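Local coordinates for cerato-platanin-like protein (Moniliophthora perniciosa, PDB 3SUM) that is of undetermined function but belongs to the cerato-platanins, small secreted fungal proteins with a double-psi beta-barrel fold, whose members in this pathogen have diverged in function, at residues His49-Pro54 / Asn85-Gly90; Trp64-Lys69 / Phe115-Val120. One frame throughout, in Å; residues are numbered along the deposited sequence.

Interaction 1 (His49-Pro54 / Asn85-Gly90); sequences HFVAAP and NLFVGG
Strand 50-52 and strand 86-89 run antiparallel with a marked twist, their directions 136° apart, and are joined by three backbone hydrogen bonds. Ala52 and Val88 form a hydrogen-bonded pair: Ala52 N donates a hydrogen bond to Val88 O at 2.8 Å, and Val88 N donates one to Ala52 O at 3.0 Å, both donors lying in the plane of the carbonyl they meet. Past this pair, Gly90 N reaches Phe50 O at 3.2 Å, almost along the C=O axis, just where the chain turns into helix 91-97. Packing is tightest on the face carrying Val51. There Val51 CG1 lies anti to the carbonyl carbon (chi1 -69°) and rests over Gly89, 3.8 Å from Gly89 CA; a beta carbon on that glycine would crowd this methyl. Val51 CG2, in the crowded position between N and C, points at the Phe87 ring instead, 3.6 Å from Phe87 CD1. Ala53 CB approaches the same ring obliquely, 3.7 Å from Phe87 CD1, so Val51 and Ala53 both pack against the CD1 and CE1 side of the ring. An alanine in place of Val51 would probably loosen the Phe87 ring, since both methyls that touch Gly89 and the ring would be lost. The other face is looser: Ala52 and Val88 bring only CB to CB, 4.3 Å apart, and Val88 is partly exposed. Near Pro54, whose CD sits against Leu86 O, that carbonyl is buried without a polar partner. Strand 50-52 is also bonded to strand 71-79, and strand 86-89 lies beside strand 4-7, with Phe87 stacked on Trp3 and Leu93 of helix 91-97 packing on Val51; the pair thus lies at the heart of the barrel.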
loop_
_atom_site.group_PDB
_atom_site.type_symbol
_atom_site.label_atom_id
_atom_site.label_comp_id
_atom_site.label_asym_id
_atom_site.label_seq_id
_atom_site.Cartn_x
_atom_site.Cartn_y
_atom_site.Cartn_z
ATOM N N HIS A 49 -4.244 1.379 -3.476
ATOM C CA HIS A 49 -3.859 1.558 -2.088
ATOM C C HIS A 49 -2.589 0.769 -1.883
ATOM O O HIS A 49 -2.620 -0.237 -1.220
ATOM C CB HIS A 49 -5.010 1.019 -1.216
ATOM C CG HIS A 49 -6.012 2.096 -0.983
ATOM N ND1 HIS A 49 -6.789 2.188 0.157
ATOM C CD2 HIS A 49 -6.261 3.221 -1.705
ATOM C CE1 HIS A 49 -7.502 3.305 0.112
ATOM N NE2 HIS A 49 -7.220 3.943 -1.013
ATOM N N PHE A 50 -1.538 1.259 -2.531
ATOM C CA PHE A 50 -0.296 0.532 -2.670
ATOM C C PHE A 50 0.841 1.318 -2.056
ATOM O O PHE A 50 0.871 2.509 -2.129
ATOM C CB PHE A 50 0.019 0.359 -4.156
ATOM C CG PHE A 50 -0.783 -0.705 -4.836
ATOM C CD1 PHE A 50 -1.535 -1.607 -4.100
ATOM C CD2 PHE A 50 -0.789 -0.788 -6.221
ATOM C CE1 PHE A 50 -2.286 -2.618 -4.759
ATOM C CE2 PHE A 50 -1.512 -1.787 -6.901
ATOM C CZ PHE A 50 -2.241 -2.717 -6.151
ATOM N N VAL A 51 1.837 0.594 -1.508
ATOM C CA VAL A 51 2.937 1.251 -0.917
ATOM C C VAL A 51 4.211 0.492 -1.252
ATOM O O VAL A 51 4.192 -0.694 -1.545
ATOM C CB VAL A 51 2.874 1.299 0.657
ATOM C CG1 VAL A 51 1.718 2.231 1.181
ATOM C CG2 VAL A 51 2.695 -0.115 1.229
ATOM N N ALA A 52 5.298 1.239 -1.276
ATOM C CA ALA A 52 6.628 0.604 -1.165
ATOM C C ALA A 52 6.944 0.553 0.280
ATOM O O ALA A 52 6.602 1.447 1.014
ATOM C CB ALA A 52 7.676 1.483 -1.894
ATOM N N ALA A 53 7.689 -0.456 0.719
ATOM C CA ALA A 53 8.019 -0.553 2.119
ATOM C C ALA A 53 9.269 -1.399 2.189
ATOM O O ALA A 53 9.666 -2.052 1.176
ATOM C CB ALA A 53 6.857 -1.200 2.885
ATOM N N PRO A 54 9.929 -1.383 3.348
ATOM C CA PRO A 54 11.233 -1.995 3.358
ATOM C C PRO A 54 11.107 -3.493 3.380
ATOM O O PRO A 54 10.240 -4.031 4.056
ATOM C CB PRO A 54 11.831 -1.564 4.721
ATOM C CG PRO A 54 10.997 -0.512 5.205
ATOM C CD PRO A 54 9.650 -0.591 4.556
ATOM N N ASN A 85 11.189 1.689 8.400
ATOM C CA ASN A 85 10.017 2.362 8.905
ATOM C C ASN A 85 9.434 3.375 7.945
ATOM O O ASN A 85 8.719 4.284 8.377
ATOM C CB ASN A 85 10.357 3.042 10.231
ATOM C CG ASN A 85 10.851 2.030 11.274
ATOM O OD1 ASN A 85 10.299 0.945 11.396
ATOM N ND2 ASN A 85 11.841 2.408 12.029
ATOM N N LEU A 86 9.657 3.180 6.663
ATOM C CA LEU A 86 9.132 4.121 5.693
ATOM C C LEU A 86 8.132 3.412 4.742
ATOM O O LEU A 86 8.450 2.391 4.161
ATOM C CB LEU A 86 10.258 4.719 4.845
ATOM C CG LEU A 86 9.761 5.622 3.683
ATOM C CD1 LEU A 86 8.932 6.882 4.122
ATOM C CD2 LEU A 86 10.957 6.130 2.802
ATOM N N PHE A 87 6.913 3.953 4.613
ATOM C CA PHE A 87 6.054 3.594 3.511
ATOM C C PHE A 87 6.063 4.723 2.491
ATOM O O PHE A 87 6.102 5.916 2.865
ATOM C CB PHE A 87 4.614 3.478 4.006
ATOM C CG PHE A 87 4.368 2.294 4.845
ATOM C CD1 PHE A 87 4.306 1.022 4.277
ATOM C CD2 PHE A 87 4.194 2.441 6.208
ATOM C CE1 PHE A 87 4.074 -0.084 5.063
ATOM C CE2 PHE A 87 3.950 1.350 7.007
ATOM C CZ PHE A 87 3.906 0.097 6.461
ATOM N N VAL A 88 5.986 4.363 1.212
ATOM C CA VAL A 88 5.762 5.374 0.206
ATOM C C VAL A 88 4.485 4.966 -0.482
ATOM O O VAL A 88 4.444 3.929 -1.122
ATOM C CB VAL A 88 6.891 5.515 -0.801
ATOM C CG1 VAL A 88 6.487 6.662 -1.841
ATOM C CG2 VAL A 88 8.191 5.931 -0.040
ATOM N N GLY A 89 3.458 5.803 -0.436
ATOM C CA GLY A 89 2.205 5.308 -0.961
ATOM C C GLY A 89 1.736 6.161 -2.138
ATOM O O GLY A 89 2.245 7.240 -2.426
ATOM N N GLY A 90 0.740 5.659 -2.820
ATOM C CA GLY A 90 0.124 6.381 -3.910
ATOM C C GLY A 90 -0.392 7.679 -3.401
ATOM O O GLY A 90 -0.810 7.787 -2.273
#

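Interaction 2 (Trp64-Lys69 / Phe115-Val120); sequences WKLRYK and FSAYQV
Two side chains of opposite character, Trp64 and Lys65, dominate the pairing of strand 63-68 with the antiparallel strand 116-120. The indole of Trp64, with CG anti to its carbonyl carbon, leans across the backbone of its partner. Trp64 CE3 comes to 3.3 Å from Tyr118 C, Gln119 N lies over the ring face, and Gln119 CB makes a CH-pi contact 4.0 Å from the centre of the five-membered ring. Gln119 is extended, and its amide plane is nearly parallel to that of the indole; the indole NE1 is bonded to Ser62. On the same face, Leu66 CD2 touches Ala117 CB at 3.6 Å. Lys65 projects from the other face with CG anti to N, then bends at chi3 (99°), which brings CE and NZ beside Tyr118. The tyrosine takes the crowded chi1 position (54°), so the two side chains run alongside each other in the same direction; Lys65 NZ forms a weak hydrogen bond to Tyr118 OH at 3.1 Å. Its stronger partner is the carboxylate of Pro136, whose other oxygen accepts from Tyr118 OH, so both groups hold the C-terminus. A water bridges Lys65 O and Ser116 OG. Ser116 OG, also in the crowded position, lies at the guanidinium edge of Arg67 and 3.5 Å from its CD. Phe115 runs beside Arg67, its ring nearly perpendicular (85°) to the guanidinium. A classic beta bulge sets two residues, Phe115 and Ser116, opposite the single Arg67, with Phe115 N donating to Arg67 O at 2.7 Å. Strand 116-120 is one of the two edge strands of the sheet, while strand 63-68 is flanked on its other side by strand 71-79; Leu66 and Tyr68 reach Leu97 of helix 91-97.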
loop_
_atom_site.group_PDB
_atom_site.type_symbol
_atom_site.label_atom_id
_atom_site.label_comp_id
_atom_site.label_asym_id
_atom_site.label_seq_id
_atom_site.Cartn_x
_atom_site.Cartn_y
_atom_site.Cartn_z
ATOM N N TRP A 64 -1.245 -4.071 5.036
ATOM C CA TRP A 64 -0.928 -3.356 6.270
ATOM C C TRP A 64 -2.004 -2.339 6.564
ATOM O O TRP A 64 -2.490 -1.688 5.675
ATOM C CB TRP A 64 0.402 -2.602 6.155
ATOM C CG TRP A 64 1.521 -3.564 6.266
ATOM C CD1 TRP A 64 1.830 -4.504 5.385
ATOM C CD2 TRP A 64 2.450 -3.672 7.346
ATOM N NE1 TRP A 64 2.887 -5.230 5.837
ATOM C CE2 TRP A 64 3.276 -4.752 7.058
ATOM C CE3 TRP A 64 2.662 -2.931 8.531
ATOM C CZ2 TRP A 64 4.349 -5.158 7.897
ATOM C CZ3 TRP A 64 3.737 -3.345 9.404
ATOM C CH2 TRP A 64 4.572 -4.439 9.059
ATOM N N LYS A 65 -2.397 -2.268 7.818
ATOM C CA LYS A 65 -3.322 -1.237 8.193
ATOM C C LYS A 65 -2.531 -0.048 8.699
ATOM O O LYS A 65 -1.709 -0.176 9.620
ATOM C CB LYS A 65 -4.206 -1.754 9.338
ATOM C CG LYS A 65 -5.283 -0.667 9.575
ATOM C CD LYS A 65 -6.272 -1.113 10.647
ATOM C CE LYS A 65 -5.948 -0.521 11.994
ATOM N NZ LYS A 65 -7.148 -0.688 12.911
ATOM N N LEU A 66 -2.777 1.142 8.151
ATOM C CA LEU A 66 -2.018 2.311 8.551
ATOM C C LEU A 66 -3.009 3.238 9.263
ATOM O O LEU A 66 -4.187 3.312 8.849
ATOM C CB LEU A 66 -1.494 3.077 7.322
ATOM C CG LEU A 66 -0.726 2.301 6.250
ATOM C CD1 LEU A 66 -0.166 3.205 5.163
ATOM C CD2 LEU A 66 0.396 1.462 6.995
ATOM N N ARG A 67 -2.559 3.917 10.311
ATOM C CA ARG A 67 -3.428 4.945 10.935
ATOM C C ARG A 67 -2.710 6.282 10.953
ATOM O O ARG A 67 -1.494 6.361 11.231
ATOM C CB ARG A 67 -3.765 4.603 12.408
ATOM C CG ARG A 67 -4.668 3.380 12.627
ATOM C CD ARG A 67 -4.977 3.265 14.180
ATOM N NE ARG A 67 -6.085 2.355 14.520
ATOM C CZ ARG A 67 -7.393 2.656 14.449
ATOM N NH1 ARG A 67 -7.805 3.839 14.002
ATOM N NH2 ARG A 67 -8.312 1.770 14.836
ATOM N N TYR A 68 -3.448 7.327 10.617
ATOM C CA TYR A 68 -3.010 8.688 10.839
ATOM C C TYR A 68 -4.165 9.397 11.516
ATOM O O TYR A 68 -5.291 9.430 10.959
ATOM C CB TYR A 68 -2.726 9.362 9.503
ATOM C CG TYR A 68 -2.267 10.775 9.669
ATOM C CD1 TYR A 68 -0.896 11.053 9.877
ATOM C CD2 TYR A 68 -3.175 11.838 9.509
ATOM C CE1 TYR A 68 -0.451 12.357 9.996
ATOM C CE2 TYR A 68 -2.750 13.148 9.605
ATOM C CZ TYR A 68 -1.392 13.416 9.810
ATOM O OH TYR A 68 -0.964 14.744 9.932
ATOM N N LYS A 69 -3.893 9.961 12.699
ATOM C CA LYS A 69 -4.919 10.615 13.483
ATOM C C LYS A 69 -6.145 9.696 13.515
ATOM O O LYS A 69 -6.023 8.551 14.002
ATOM C CB LYS A 69 -5.120 12.049 13.023
ATOM C CG LYS A 69 -3.843 12.906 13.299
ATOM C CD LYS A 69 -4.094 14.331 12.893
ATOM C CE LYS A 69 -2.797 15.187 13.219
ATOM N NZ LYS A 69 -2.951 16.694 12.999
ATOM N N PHE A 115 0.389 7.143 13.032
ATOM C CA PHE A 115 0.142 6.677 14.399
ATOM C C PHE A 115 0.602 5.241 14.579
ATOM O O PHE A 115 1.229 4.909 15.602
ATOM C CB PHE A 115 -1.356 6.739 14.758
ATOM C CG PHE A 115 -1.607 6.236 16.127
ATOM C CD1 PHE A 115 -2.016 4.940 16.321
ATOM C CD2 PHE A 115 -1.275 7.023 17.222
ATOM C CE1 PHE A 115 -2.194 4.415 17.554
ATOM C CE2 PHE A 115 -1.480 6.512 18.517
ATOM C CZ PHE A 115 -1.901 5.204 18.675
ATOM N N SER A 116 0.333 4.372 13.584
ATOM C CA SER A 116 0.690 2.968 13.747
ATOM C C SER A 116 0.627 2.358 12.369
ATOM O O SER A 116 -0.023 2.932 11.475
ATOM C CB SER A 116 -0.321 2.238 14.630
ATOM O OG SER A 116 -1.630 2.351 14.031
ATOM N N ALA A 117 1.263 1.206 12.214
ATOM C CA ALA A 117 1.153 0.394 11.006
ATOM C C ALA A 117 1.391 -0.999 11.473
ATOM O O ALA A 117 2.379 -1.252 12.202
ATOM C CB ALA A 117 2.261 0.753 9.981
ATOM N N TYR A 118 0.523 -1.924 11.066
ATOM C CA TYR A 118 0.779 -3.331 11.352
ATOM C C TYR A 118 0.128 -4.173 10.289
ATOM O O TYR A 118 -0.858 -3.733 9.642
ATOM C CB TYR A 118 0.247 -3.718 12.740
ATOM C CG TYR A 118 -1.201 -3.425 13.051
ATOM C CD1 TYR A 118 -1.567 -2.262 13.717
ATOM C CD2 TYR A 118 -2.197 -4.332 12.721
ATOM C CE1 TYR A 118 -2.917 -1.989 14.034
ATOM C CE2 TYR A 118 -3.538 -4.104 13.080
ATOM C CZ TYR A 118 -3.875 -2.945 13.710
ATOM O OH TYR A 118 -5.182 -2.771 14.030
ATOM N N GLN A 119 0.663 -5.372 10.100
ATOM C CA GLN A 119 0.178 -6.201 9.048
ATOM C C GLN A 119 -1.089 -6.829 9.528
ATOM O O GLN A 119 -1.276 -7.073 10.742
ATOM C CB GLN A 119 1.164 -7.289 8.759
ATOM C CG GLN A 119 0.790 -8.209 7.633
ATOM C CD GLN A 119 1.904 -9.222 7.390
ATOM O OE1 GLN A 119 2.905 -9.198 8.073
ATOM N NE2 GLN A 119 1.761 -10.031 6.408
ATOM N N VAL A 120 -1.978 -7.027 8.558
ATOM C CA VAL A 120 -3.268 -7.629 8.771
ATOM C C VAL A 120 -3.454 -8.705 7.729
ATOM O O VAL A 120 -2.690 -8.811 6.747
ATOM C CB VAL A 120 -4.406 -6.607 8.677
ATOM C CG1 VAL A 120 -4.274 -5.511 9.777
ATOM C CG2 VAL A 120 -4.402 -5.905 7.254
HETATM O O HOH W 1 -2.486 0.548 12.176
#

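Interactions 1 and 2 have centres about 12 Å apart and belong to the same mixed sheet, where strand 71-79 lies between strands 50-52 and 63-68. Along the chain the segments alternate: 49-54, 64-69, 85-90, then 115-120, so the two pairings interlock rather than nest, in keeping with the crossed connections of a double-psi barrel. They meet directly through Phe87, whose CE2 lies 3.5 Å from Ala117 CB and close to Leu66 CD2, while its CZ approaches the Trp64 indole. Interaction 1 is buried near the centre of the chain; interaction 2 reaches an edge strand of the sheet, and this shared apolar cluster joins the two.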